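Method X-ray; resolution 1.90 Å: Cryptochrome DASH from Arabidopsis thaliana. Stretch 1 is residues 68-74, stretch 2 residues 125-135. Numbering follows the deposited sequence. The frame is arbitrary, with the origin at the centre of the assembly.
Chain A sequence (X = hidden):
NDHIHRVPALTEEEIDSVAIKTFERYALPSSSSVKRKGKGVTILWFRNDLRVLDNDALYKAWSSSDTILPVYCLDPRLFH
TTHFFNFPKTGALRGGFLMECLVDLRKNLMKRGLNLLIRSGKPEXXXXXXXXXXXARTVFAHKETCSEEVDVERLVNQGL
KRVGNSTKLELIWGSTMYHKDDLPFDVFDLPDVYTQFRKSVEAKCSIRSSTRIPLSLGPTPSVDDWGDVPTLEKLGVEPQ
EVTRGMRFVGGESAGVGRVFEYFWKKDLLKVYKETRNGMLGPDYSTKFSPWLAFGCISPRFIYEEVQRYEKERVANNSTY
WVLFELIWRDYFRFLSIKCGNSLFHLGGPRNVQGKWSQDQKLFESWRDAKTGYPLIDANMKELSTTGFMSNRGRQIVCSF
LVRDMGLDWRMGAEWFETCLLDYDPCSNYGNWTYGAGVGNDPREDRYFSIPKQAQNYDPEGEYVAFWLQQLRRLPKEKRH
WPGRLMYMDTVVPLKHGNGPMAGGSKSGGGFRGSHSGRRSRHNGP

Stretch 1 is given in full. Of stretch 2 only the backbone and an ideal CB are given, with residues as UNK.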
# COMPACT_ATOMS: atom_id res chain seq x y z
N ILE A 68 0.40 7.88 27.08
CA ILE A 68 -0.06 7.14 25.90
C ILE A 68 0.39 5.70 25.89
O ILE A 68 1.53 5.40 26.22
CB ILE A 68 0.49 7.76 24.59
CG1 ILE A 68 0.11 9.23 24.48
CG2 ILE A 68 -0.03 6.95 23.39
CD1 ILE A 68 0.85 9.96 23.36
N LEU A 69 -0.51 4.80 25.49
CA LEU A 69 -0.18 3.39 25.38
C LEU A 69 -0.37 2.98 23.91
O LEU A 69 -1.49 2.69 23.49
CB LEU A 69 -1.08 2.53 26.27
CG LEU A 69 -0.90 1.02 26.08
CD1 LEU A 69 0.56 0.65 26.25
CD2 LEU A 69 -1.75 0.26 27.10
N PRO A 70 0.71 2.98 23.11
CA PRO A 70 0.63 2.60 21.69
C PRO A 70 0.49 1.09 21.57
O PRO A 70 1.21 0.33 22.21
CB PRO A 70 1.97 3.08 21.13
CG PRO A 70 2.41 4.16 22.10
CD PRO A 70 2.02 3.57 23.43
N VAL A 71 -0.45 0.65 20.73
CA VAL A 71 -0.69 -0.78 20.58
C VAL A 71 -0.88 -1.22 19.13
O VAL A 71 -1.47 -0.50 18.33
CB VAL A 71 -1.98 -1.20 21.32
CG1 VAL A 71 -2.15 -2.71 21.26
CG2 VAL A 71 -1.94 -0.71 22.76
N TYR A 72 -0.38 -2.41 18.81
CA TYR A 72 -0.60 -2.99 17.50
C TYR A 72 -1.07 -4.41 17.78
O TYR A 72 -0.45 -5.13 18.57
CB TYR A 72 0.66 -3.07 16.64
CG TYR A 72 0.36 -3.74 15.30
CD1 TYR A 72 -0.22 -3.02 14.25
CD2 TYR A 72 0.60 -5.10 15.11
CE1 TYR A 72 -0.57 -3.65 13.05
CE2 TYR A 72 0.25 -5.74 13.92
CZ TYR A 72 -0.33 -5.02 12.90
OH TYR A 72 -0.69 -5.66 11.74
N CYS A 73 -2.19 -4.79 17.17
CA CYS A 73 -2.73 -6.13 17.35
C CYS A 73 -2.52 -6.94 16.09
O CYS A 73 -2.91 -6.52 15.00
CB CYS A 73 -4.23 -6.09 17.63
SG CYS A 73 -4.70 -5.15 19.08
N LEU A 74 -1.88 -8.09 16.23
CA LEU A 74 -1.70 -8.93 15.08
C LEU A 74 -2.99 -9.74 15.00
O LEU A 74 -3.16 -10.75 15.69
CB LEU A 74 -0.50 -9.84 15.27
CG LEU A 74 -0.16 -10.45 13.91
CD1 LEU A 74 0.66 -9.47 13.07
CD2 LEU A 74 0.59 -11.71 14.15
N UNK A 125 -11.04 -7.67 21.18
CA UNK A 125 -10.88 -8.41 22.43
C UNK A 125 -9.72 -7.81 23.22
O UNK A 125 -9.82 -7.62 24.44
CB UNK A 125 -10.64 -9.90 22.16
N UNK A 126 -8.64 -7.48 22.53
CA UNK A 126 -7.46 -6.91 23.19
C UNK A 126 -7.65 -5.48 23.70
O UNK A 126 -7.32 -5.18 24.85
CB UNK A 126 -6.28 -6.94 22.22
N UNK A 127 -8.17 -4.60 22.85
CA UNK A 127 -8.34 -3.20 23.23
C UNK A 127 -9.27 -2.91 24.41
O UNK A 127 -8.90 -2.16 25.30
CB UNK A 127 -8.86 -2.43 22.01
N UNK A 128 -10.47 -3.50 24.44
CA UNK A 128 -11.34 -3.21 25.58
C UNK A 128 -10.68 -3.63 26.89
O UNK A 128 -10.83 -2.96 27.92
CB UNK A 128 -12.69 -3.92 25.42
N UNK A 129 -9.94 -4.73 26.85
CA UNK A 129 -9.24 -5.25 28.01
C UNK A 129 -8.17 -4.28 28.49
O UNK A 129 -8.06 -4.00 29.69
CB UNK A 129 -8.61 -6.61 27.69
N UNK A 130 -7.36 -3.79 27.56
CA UNK A 130 -6.31 -2.85 27.90
C UNK A 130 -6.90 -1.55 28.41
O UNK A 130 -6.38 -0.95 29.34
CB UNK A 130 -5.41 -2.59 26.69
N UNK A 131 -8.00 -1.11 27.80
CA UNK A 131 -8.64 0.13 28.21
C UNK A 131 -9.07 0.05 29.68
O UNK A 131 -8.85 0.98 30.46
CB UNK A 131 -9.84 0.43 27.31
N UNK A 132 -9.69 -1.07 30.04
CA UNK A 132 -10.13 -1.28 31.41
C UNK A 132 -8.93 -1.35 32.34
O UNK A 132 -8.87 -0.67 33.36
CB UNK A 132 -10.97 -2.55 31.52
N UNK A 133 -7.96 -2.19 31.98
CA UNK A 133 -6.76 -2.36 32.79
C UNK A 133 -6.04 -1.05 33.10
O UNK A 133 -5.66 -0.81 34.26
CB UNK A 133 -5.80 -3.31 32.08
N UNK A 134 -5.85 -0.20 32.10
CA UNK A 134 -5.14 1.06 32.29
C UNK A 134 -6.03 2.28 32.47
O UNK A 134 -5.53 3.40 32.59
CB UNK A 134 -4.22 1.30 31.09
N UNK A 135 -7.34 2.07 32.51
CA UNK A 135 -8.26 3.19 32.69
C UNK A 135 -8.17 4.25 31.60
O UNK A 135 -8.28 5.44 31.88
CB UNK A 135 -8.00 3.85 34.05

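Strand 68-74 and the helix beginning before 125 run nearly antiparallel, at 151°, with axes 9.8 Å apart at closest approach. Leu69, Val71 and Cys73 point toward the helix and offer only apolar carbon and a thiol. No hydrogen bond crosses between the stretches.

Position 125 has nothing of the strand within 5.5 Å of its ideal CB. The strand sets no demand, and polar or charged residues would suit. It is Glu125, which makes no contact here.

At position 126 CA-to-CB points toward the strand, and the ideal CB lies 3.9 Å from Cys73 SG. A medium apolar side chain fits: Ile, Val, Leu or Met. It is Ile126, with chi1 m and chi2 t. Ile126 CD1 packs 3.7 Å from Cys73 SG.

Position 127 points sideways, and nothing of the strand lies within 5.5 Å of its ideal CB. A longer apolar chain could still bend in toward Val71 and Cys73, so Leu or Met would suit better than Ala. It is Leu127, whose end comes nearer than its CB. Leu127 CD2 lies 4.3 Å from both Val71 CG1 and Cys73 SG, spanning the two strand residues.

At position 128 the backbone N has no bond to the turn before, and the helix kinks. Phi is -60°. Proline suits, since it has no NH to give, though others are possible. It is Pro128, out of reach of the strand.

Position 129 is also out of reach, and many residues would do. It is Ser129.

Position 130 points toward the strand. Its ideal CB is 4.7 Å from Leu69 CD2, leaving room for a branched apolar chain such as Leu or Ile, or for Met. It is Leu130, chi1 m and chi2 t. Leu130 CD1 rests 3.9 Å from Val71 CG2.

Position 131 points away, so the strand sets no limit, and small, apolar or polar residues would all be compatible with it. It is Ala131.

Positions 132 and 133 are out of reach and could carry polar or charged residues. They are Lys132, with an extended chain up to chi3, and Asp133.

Position 134 points toward Leu69, with its ideal CB 4.8 Å from Leu69 CD2. The gap would take a large apolar side chain: Phe, Leu or Met. It is Phe134, chi1 m. Phe134 CD2 lies 3.7 Å from Leu69 CD2, and that methyl sits 4.1 Å from the ring centroid, an off-centre CH-pi contact.

Position 135 has phi 60° and psi 38°. Positive phi favours glycine, with Asn a lesser choice. It is Gly135, which closes a Schellman motif; Gly135 N bonds to Lys132 O at 3.3 Å.

Stretch 2 125-135: EILPSLAKDFG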
# COMPACT_ATOMS: atom_id res chain seq x y z
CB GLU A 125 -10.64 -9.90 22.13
CG GLU A 125 -11.93 -10.61 21.69
CD GLU A 125 -11.71 -12.04 21.18
OE1 GLU A 125 -10.58 -12.55 21.26
OE2 GLU A 125 -12.70 -12.64 20.71
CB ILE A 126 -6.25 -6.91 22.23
CG1 ILE A 126 -5.84 -8.36 21.94
CG2 ILE A 126 -5.10 -6.12 22.84
CD1 ILE A 126 -4.89 -8.48 20.77
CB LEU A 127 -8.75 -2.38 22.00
CG LEU A 127 -7.75 -2.46 20.84
CD1 LEU A 127 -8.30 -1.71 19.63
CD2 LEU A 127 -6.41 -1.85 21.27
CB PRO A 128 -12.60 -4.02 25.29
CG PRO A 128 -12.64 -4.05 23.79
CD PRO A 128 -11.18 -4.33 23.45
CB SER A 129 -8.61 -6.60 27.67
OG SER A 129 -7.91 -7.11 28.79
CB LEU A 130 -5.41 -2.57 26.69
CG LEU A 130 -4.52 -3.71 26.21
CD1 LEU A 130 -3.86 -3.34 24.87
CD2 LEU A 130 -3.45 -4.01 27.26
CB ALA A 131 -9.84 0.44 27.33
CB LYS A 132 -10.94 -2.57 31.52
CG LYS A 132 -11.38 -2.91 32.95
CD LYS A 132 -12.12 -4.24 32.99
CE LYS A 132 -12.52 -4.61 34.42
NZ LYS A 132 -13.46 -3.62 35.01
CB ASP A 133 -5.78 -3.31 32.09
CG ASP A 133 -6.27 -4.75 32.09
OD1 ASP A 133 -7.35 -5.02 32.65
OD2 ASP A 133 -5.55 -5.61 31.53
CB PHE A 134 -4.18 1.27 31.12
CG PHE A 134 -3.07 0.25 31.07
CD1 PHE A 134 -1.94 0.39 31.87
CD2 PHE A 134 -3.18 -0.87 30.27
CE1 PHE A 134 -0.94 -0.57 31.87
CE2 PHE A 134 -2.18 -1.84 30.26
CZ PHE A 134 -1.06 -1.69 31.06
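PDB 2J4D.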